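Local coordinates for protein B-cell differentiation antigen CD72 (Mus musculus, PDB 5B1R) that acts as a B-cell co-receptor that recognises the Sm/ribonucleoprotein self-antigen and, on coligation, inhibits B-cell receptor signalling, at residues Glu60-Ser74 with Tyr87-Arg100. The protein carries 2 engineered substitutions. Residues are numbered along the deposited sequence; the frame is centred on the assembly and turned at random.
Sequences EELLDRSKSYWIQMS and YCDKIKKYYQKWKR. Unlike the reference sequence in segment 87-100: Y87 (reference His), D89 (reference Val), K90 (reference Arg), K93 (reference Thr), K99 (reference Glu).
In the antiparallel sheet of this C-type lectin-like domain, strand 69-70 pairs with 87-94, whose hairpin partner is 97-104, while the W70 backbone bonds to P110 and I112 of strand 109-119. Y69 and I91 form the hydrogen-bonded pair, with Y69 N to I91 O and I91 N to Y69 O both 2.9 Å; I71 N extends the pairing to D89 O along a nearly straight bond (174°). Next to Y69 and I91 the W98 indole is sandwiched: K93 CB lies over one face and L63 CD1 over the other, a CH-pi contact 4.0 Å from the six-membered-ring centroid. D64 O and E60 OE2 meet its edge. At the far end D89 OD2 accepts two bonds, from S74 N (3.0 Å), above the carboxylate plane, and from R100 NH1 (2.8 Å), a salt bridge on the anti lone pair; D89 OD1 pairs with R78. The R100 chain, bent at chi3 (-59°), sets its guanidinium flat against S74 CB while NH1 also reaches Q72 O in plane at 3.1 Å. W70, on the face with K90, packs CZ3 on C88 CB (3.5 Å). A short strand joining this hairpin to strand 109-119, beside the C88-C105 disulfide, is consistent with the C-type lectin-like fold.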
loop_
_atom_site.group_PDB
_atom_site.type_symbol
_atom_site.label_atom_id
_atom_site.label_comp_id
_atom_site.label_asym_id
_atom_site.label_seq_id
_atom_site.Cartn_x
_atom_site.Cartn_y
_atom_site.Cartn_z
ATOM N N GLU A 60 9.516 2.891 -0.260
ATOM C CA GLU A 60 9.867 2.674 1.133
ATOM C C GLU A 60 10.559 3.899 1.724
ATOM O O GLU A 60 10.277 4.295 2.856
ATOM C CB GLU A 60 10.750 1.433 1.246
ATOM C CG GLU A 60 11.119 1.092 2.678
ATOM C CD GLU A 60 11.716 -0.292 2.854
ATOM O OE1 GLU A 60 11.563 -1.152 1.950
ATOM O OE2 GLU A 60 12.317 -0.530 3.927
ATOM N N GLU A 61 11.432 4.527 0.941
ATOM C CA GLU A 61 12.213 5.650 1.436
ATOM C C GLU A 61 11.395 6.901 1.701
ATOM O O GLU A 61 11.859 7.789 2.417
ATOM C CB GLU A 61 13.337 5.974 0.464
ATOM C CG GLU A 61 14.407 4.895 0.401
ATOM C CD GLU A 61 15.552 5.244 -0.543
ATOM O OE1 GLU A 61 16.335 4.327 -0.877
ATOM O OE2 GLU A 61 15.673 6.425 -0.952
ATOM N N LEU A 62 10.185 6.967 1.149
ATOM C CA LEU A 62 9.299 8.111 1.357
ATOM C C LEU A 62 8.243 7.893 2.440
ATOM O O LEU A 62 7.500 8.810 2.783
ATOM C CB LEU A 62 8.631 8.520 0.042
ATOM C CG LEU A 62 9.614 9.165 -0.938
ATOM C CD1 LEU A 62 8.968 9.314 -2.308
ATOM C CD2 LEU A 62 10.042 10.522 -0.409
ATOM N N LEU A 63 8.168 6.687 2.993
ATOM C CA LEU A 63 7.214 6.439 4.068
ATOM C C LEU A 63 7.719 7.017 5.386
ATOM O O LEU A 63 8.918 7.025 5.655
ATOM C CB LEU A 63 6.984 4.940 4.222
ATOM C CG LEU A 63 6.404 4.218 3.009
ATOM C CD1 LEU A 63 6.313 2.711 3.291
ATOM C CD2 LEU A 63 5.054 4.778 2.630
ATOM N N ASP A 64 6.792 7.467 6.217
ATOM C CA ASP A 64 7.101 7.963 7.545
ATOM C C ASP A 64 7.156 6.760 8.482
ATOM O O ASP A 64 6.154 6.056 8.666
ATOM C CB ASP A 64 5.995 8.928 7.947
ATOM C CG ASP A 64 6.221 9.571 9.297
ATOM O OD1 ASP A 64 6.947 9.010 10.146
ATOM O OD2 ASP A 64 5.629 10.649 9.516
ATOM N N ARG A 65 8.323 6.516 9.067
ATOM C CA ARG A 65 8.519 5.337 9.909
ATOM C C ARG A 65 7.651 5.321 11.170
ATOM O O ARG A 65 7.508 4.282 11.812
ATOM C CB ARG A 65 9.993 5.174 10.283
ATOM C CG ARG A 65 10.491 6.166 11.321
ATOM C CD ARG A 65 11.821 5.708 11.917
ATOM N NE ARG A 65 11.719 4.378 12.517
ATOM C CZ ARG A 65 12.552 3.369 12.272
ATOM N NH1 ARG A 65 13.569 3.529 11.436
ATOM N NH2 ARG A 65 12.368 2.197 12.868
ATOM N N SER A 66 7.071 6.466 11.522
ATOM C CA SER A 66 6.205 6.551 12.696
ATOM C C SER A 66 4.736 6.281 12.367
ATOM O O SER A 66 3.886 6.335 13.255
ATOM C CB SER A 66 6.324 7.926 13.354
ATOM O OG SER A 66 5.663 8.913 12.587
ATOM N N LYS A 67 4.433 6.004 11.098
ATOM C CA LYS A 67 3.055 5.775 10.672
ATOM C C LYS A 67 2.883 4.353 10.153
ATOM O O LYS A 67 3.839 3.710 9.723
ATOM C CB LYS A 67 2.677 6.756 9.554
ATOM C CG LYS A 67 2.755 8.232 9.932
ATOM C CD LYS A 67 1.550 8.662 10.742
ATOM C CE LYS A 67 1.611 10.149 11.078
ATOM N NZ LYS A 67 1.613 10.991 9.849
ATOM N N SER A 68 1.650 3.863 10.186
ATOM C CA SER A 68 1.299 2.615 9.509
ATOM C C SER A 68 0.384 2.945 8.359
ATOM O O SER A 68 -0.455 3.847 8.472
ATOM C CB SER A 68 0.554 1.675 10.441
ATOM O OG SER A 68 1.326 1.328 11.575
ATOM N N TYR A 69 0.542 2.212 7.257
ATOM C CA TYR A 69 -0.177 2.540 6.026
ATOM C C TYR A 69 -1.106 1.419 5.600
ATOM O O TYR A 69 -0.666 0.283 5.425
ATOM C CB TYR A 69 0.810 2.817 4.879
ATOM C CG TYR A 69 1.653 4.055 5.127
ATOM C CD1 TYR A 69 2.780 4.003 5.932
ATOM C CD2 TYR A 69 1.298 5.278 4.559
ATOM C CE1 TYR A 69 3.523 5.143 6.192
ATOM C CE2 TYR A 69 2.041 6.426 4.801
ATOM C CZ TYR A 69 3.158 6.351 5.612
ATOM O OH TYR A 69 3.917 7.476 5.873
ATOM N N TRP A 70 -2.382 1.731 5.390
ATOM C CA TRP A 70 -3.279 0.755 4.782
ATOM C C TRP A 70 -2.799 0.354 3.386
ATOM O O TRP A 70 -2.438 1.217 2.574
ATOM C CB TRP A 70 -4.700 1.299 4.668
ATOM C CG TRP A 70 -5.478 1.466 5.938
ATOM C CD1 TRP A 70 -6.093 2.599 6.354
ATOM C CD2 TRP A 70 -5.793 0.446 6.896
ATOM N NE1 TRP A 70 -6.764 2.359 7.530
ATOM C CE2 TRP A 70 -6.594 1.044 7.892
ATOM C CE3 TRP A 70 -5.465 -0.910 7.016
ATOM C CZ2 TRP A 70 -7.099 0.323 8.985
ATOM C CZ3 TRP A 70 -5.946 -1.613 8.108
ATOM C CH2 TRP A 70 -6.749 -0.995 9.078
ATOM N N ILE A 71 -2.851 -0.948 3.109
ATOM C CA ILE A 71 -2.534 -1.499 1.796
ATOM C C ILE A 71 -3.577 -2.575 1.463
ATOM O O ILE A 71 -4.463 -2.885 2.270
ATOM C CB ILE A 71 -1.096 -2.099 1.746
ATOM C CG1 ILE A 71 -0.922 -3.258 2.743
ATOM C CG2 ILE A 71 -0.048 -0.997 1.980
ATOM C CD1 ILE A 71 0.235 -4.159 2.408
ATOM N N GLN A 72 -3.454 -3.163 0.276
ATOM C CA GLN A 72 -4.331 -4.256 -0.108
ATOM C C GLN A 72 -4.159 -5.461 0.810
ATOM O O GLN A 72 -3.041 -5.902 1.076
ATOM C CB GLN A 72 -4.005 -4.694 -1.526
ATOM C CG GLN A 72 -4.878 -5.835 -2.015
ATOM C CD GLN A 72 -4.371 -6.413 -3.321
ATOM O OE1 GLN A 72 -4.659 -5.884 -4.390
ATOM N NE2 GLN A 72 -3.590 -7.482 -3.236
ATOM N N MET A 73 -5.264 -6.018 1.271
ATOM C CA MET A 73 -5.232 -7.254 2.029
ATOM C C MET A 73 -4.665 -8.381 1.159
ATOM O O MET A 73 -5.005 -8.512 -0.022
ATOM C CB MET A 73 -6.652 -7.616 2.468
ATOM C CG MET A 73 -6.703 -8.852 3.325
ATOM S SD MET A 73 -8.365 -9.394 3.744
ATOM C CE MET A 73 -9.044 -9.764 2.132
ATOM N N SER A 74 -3.792 -9.195 1.745
ATOM C CA SER A 74 -3.191 -10.318 1.030
ATOM C C SER A 74 -4.021 -11.574 1.269
ATOM O O SER A 74 -4.005 -12.142 2.363
ATOM C CB SER A 74 -1.769 -10.510 1.511
ATOM O OG SER A 74 -1.219 -11.639 0.872
ATOM N N TYR A 87 -10.536 -7.869 10.147
ATOM C CA TYR A 87 -9.192 -7.308 10.157
ATOM C C TYR A 87 -8.754 -7.015 8.750
ATOM O O TYR A 87 -9.024 -7.777 7.813
ATOM C CB TYR A 87 -8.167 -8.243 10.788
ATOM C CG TYR A 87 -8.593 -8.793 12.100
ATOM C CD1 TYR A 87 -8.717 -7.970 13.207
ATOM C CD2 TYR A 87 -8.875 -10.145 12.240
ATOM C CE1 TYR A 87 -9.118 -8.481 14.426
ATOM C CE2 TYR A 87 -9.269 -10.672 13.466
ATOM C CZ TYR A 87 -9.384 -9.830 14.553
ATOM O OH TYR A 87 -9.788 -10.317 15.770
ATOM N N CYS A 88 -8.034 -5.916 8.635
ATOM C CA CYS A 88 -7.456 -5.467 7.385
ATOM C C CYS A 88 -5.945 -5.360 7.556
ATOM O O CYS A 88 -5.439 -5.543 8.668
ATOM C CB CYS A 88 -8.061 -4.120 6.975
ATOM S SG CYS A 88 -9.793 -4.232 6.431
ATOM N N ASP A 89 -5.239 -5.080 6.463
ATOM C CA ASP A 89 -3.778 -5.181 6.454
ATOM C C ASP A 89 -3.151 -3.806 6.320
ATOM O O ASP A 89 -3.514 -3.037 5.419
ATOM C CB ASP A 89 -3.281 -6.026 5.274
ATOM C CG ASP A 89 -3.689 -7.487 5.347
ATOM O OD1 ASP A 89 -4.505 -7.857 6.201
ATOM O OD2 ASP A 89 -3.190 -8.268 4.502
ATOM N N LYS A 90 -2.184 -3.514 7.188
ATOM C CA LYS A 90 -1.428 -2.277 7.077
ATOM C C LYS A 90 0.039 -2.612 7.228
ATOM O O LYS A 90 0.384 -3.607 7.850
ATOM C CB LYS A 90 -1.875 -1.265 8.132
ATOM C CG LYS A 90 -1.460 -1.639 9.551
ATOM C CD LYS A 90 -2.128 -0.770 10.614
ATOM C CE LYS A 90 -1.439 -0.919 11.960
ATOM N NZ LYS A 90 -1.480 -2.319 12.433
ATOM N N ILE A 91 0.908 -1.786 6.665
ATOM C CA ILE A 91 2.335 -1.971 6.885
ATOM C C ILE A 91 2.794 -1.062 8.030
ATOM O O ILE A 91 2.368 0.084 8.158
ATOM C CB ILE A 91 3.178 -1.776 5.600
ATOM C CG1 ILE A 91 2.974 -0.383 4.988
ATOM C CG2 ILE A 91 2.839 -2.884 4.610
ATOM C CD1 ILE A 91 3.932 -0.087 3.826
ATOM N N LYS A 92 3.678 -1.605 8.846
ATOM C CA LYS A 92 4.170 -0.916 10.033
ATOM C C LYS A 92 5.644 -1.229 10.180
ATOM O O LYS A 92 6.081 -2.348 9.886
ATOM C CB LYS A 92 3.391 -1.384 11.258
ATOM C CG LYS A 92 3.847 -0.734 12.550
ATOM C CD LYS A 92 2.848 -1.012 13.661
ATOM C CE LYS A 92 3.191 -0.266 14.953
ATOM N NZ LYS A 92 2.039 -0.296 15.890
ATOM N N LYS A 93 6.421 -0.244 10.616
ATOM C CA LYS A 93 7.862 -0.435 10.678
ATOM C C LYS A 93 8.307 -0.925 12.031
ATOM O O LYS A 93 8.014 -0.308 13.053
ATOM C CB LYS A 93 8.633 0.839 10.318
ATOM C CG LYS A 93 10.094 0.534 9.990
ATOM C CD LYS A 93 10.850 1.710 9.424
ATOM C CE LYS A 93 12.210 1.239 8.930
ATOM N NZ LYS A 93 13.153 2.367 8.691
ATOM N N TYR A 94 9.008 -2.052 12.024
ATOM C CA TYR A 94 9.618 -2.587 13.232
ATOM C C TYR A 94 11.124 -2.527 13.101
ATOM O O TYR A 94 11.713 -3.260 12.309
ATOM C CB TYR A 94 9.173 -4.026 13.454
ATOM C CG TYR A 94 7.711 -4.140 13.783
ATOM C CD1 TYR A 94 6.760 -4.257 12.775
ATOM C CD2 TYR A 94 7.274 -4.111 15.101
ATOM C CE1 TYR A 94 5.419 -4.356 13.075
ATOM C CE2 TYR A 94 5.937 -4.209 15.408
ATOM C CZ TYR A 94 5.013 -4.333 14.394
ATOM O OH TYR A 94 3.676 -4.433 14.700
ATOM N N TYR A 95 11.739 -1.646 13.884
ATOM C CA TYR A 95 13.179 -1.438 13.824
ATOM C C TYR A 95 13.605 -1.134 12.391
ATOM O O TYR A 95 13.342 -0.046 11.885
ATOM C CB TYR A 95 13.912 -2.650 14.404
ATOM C CG TYR A 95 13.284 -3.125 15.694
ATOM C CD1 TYR A 95 13.488 -2.433 16.882
ATOM C CD2 TYR A 95 12.464 -4.247 15.722
ATOM C CE1 TYR A 95 12.905 -2.854 18.064
ATOM C CE2 TYR A 95 11.876 -4.675 16.900
ATOM C CZ TYR A 95 12.102 -3.976 18.068
ATOM O OH TYR A 95 11.521 -4.397 19.244
ATOM N N GLN A 96 14.226 -2.101 11.725
ATOM C CA GLN A 96 14.724 -1.862 10.373
ATOM C C GLN A 96 13.811 -2.363 9.250
ATOM O O GLN A 96 14.073 -2.092 8.081
ATOM C CB GLN A 96 16.133 -2.441 10.205
ATOM C CG GLN A 96 17.169 -1.906 11.195
ATOM C CD GLN A 96 17.644 -0.495 10.876
ATOM O OE1 GLN A 96 16.934 0.294 10.249
ATOM N NE2 GLN A 96 18.860 -0.174 11.307
ATOM N N LYS A 97 12.743 -3.082 9.591
ATOM C CA LYS A 97 11.894 -3.689 8.562
ATOM C C LYS A 97 10.422 -3.321 8.648
ATOM O O LYS A 97 9.810 -3.423 9.712
ATOM C CB LYS A 97 11.989 -5.216 8.610
ATOM C CG LYS A 97 13.172 -5.807 7.877
ATOM C CD LYS A 97 13.108 -7.323 7.918
ATOM C CE LYS A 97 14.427 -7.940 7.504
ATOM N NZ LYS A 97 14.427 -9.406 7.763
ATOM N N TRP A 98 9.850 -2.936 7.508
ATOM C CA TRP A 98 8.399 -2.864 7.377
ATOM C C TRP A 98 7.828 -4.281 7.375
ATOM O O TRP A 98 8.398 -5.178 6.759
ATOM C CB TRP A 98 8.002 -2.111 6.096
ATOM C CG TRP A 98 8.332 -0.651 6.182
ATOM C CD1 TRP A 98 9.508 -0.049 5.839
ATOM C CD2 TRP A 98 7.482 0.386 6.683
ATOM N NE1 TRP A 98 9.438 1.299 6.091
ATOM C CE2 TRP A 98 8.202 1.591 6.605
ATOM C CE3 TRP A 98 6.182 0.408 7.190
ATOM C CZ2 TRP A 98 7.673 2.803 7.022
ATOM C CZ3 TRP A 98 5.654 1.617 7.590
ATOM C CH2 TRP A 98 6.400 2.799 7.510
ATOM N N LYS A 99 6.711 -4.458 8.079
ATOM C CA LYS A 99 6.015 -5.734 8.148
ATOM C C LYS A 99 4.543 -5.535 7.835
ATOM O O LYS A 99 3.987 -4.465 8.082
ATOM C CB LYS A 99 6.157 -6.351 9.545
ATOM C CG LYS A 99 7.576 -6.785 9.856
ATOM C CD LYS A 99 7.686 -7.451 11.208
ATOM C CE LYS A 99 9.139 -7.765 11.525
ATOM N NZ LYS A 99 9.639 -8.992 10.836
ATOM N N ARG A 100 3.916 -6.572 7.291
ATOM C CA ARG A 100 2.467 -6.603 7.197
ATOM C C ARG A 100 1.898 -6.912 8.580
ATOM O O ARG A 100 2.332 -7.860 9.234
ATOM C CB ARG A 100 2.016 -7.677 6.206
ATOM C CG ARG A 100 0.506 -7.746 6.040
ATOM C CD ARG A 100 0.065 -8.857 5.084
ATOM N NE ARG A 100 0.657 -8.662 3.764
ATOM C CZ ARG A 100 0.133 -7.897 2.806
ATOM N NH1 ARG A 100 -1.066 -7.337 2.967
ATOM N NH2 ARG A 100 0.808 -7.713 1.685
HETATM O O HOH W 1 11.754 -2.774 5.275
HETATM O O HOH W 2 5.590 2.426 11.258
HETATM O O HOH W 3 -6.274 -4.247 3.976
HETATM O O HOH W 4 -0.841 -6.658 -0.431
HETATM O O HOH W 5 -3.746 -10.952 4.905
#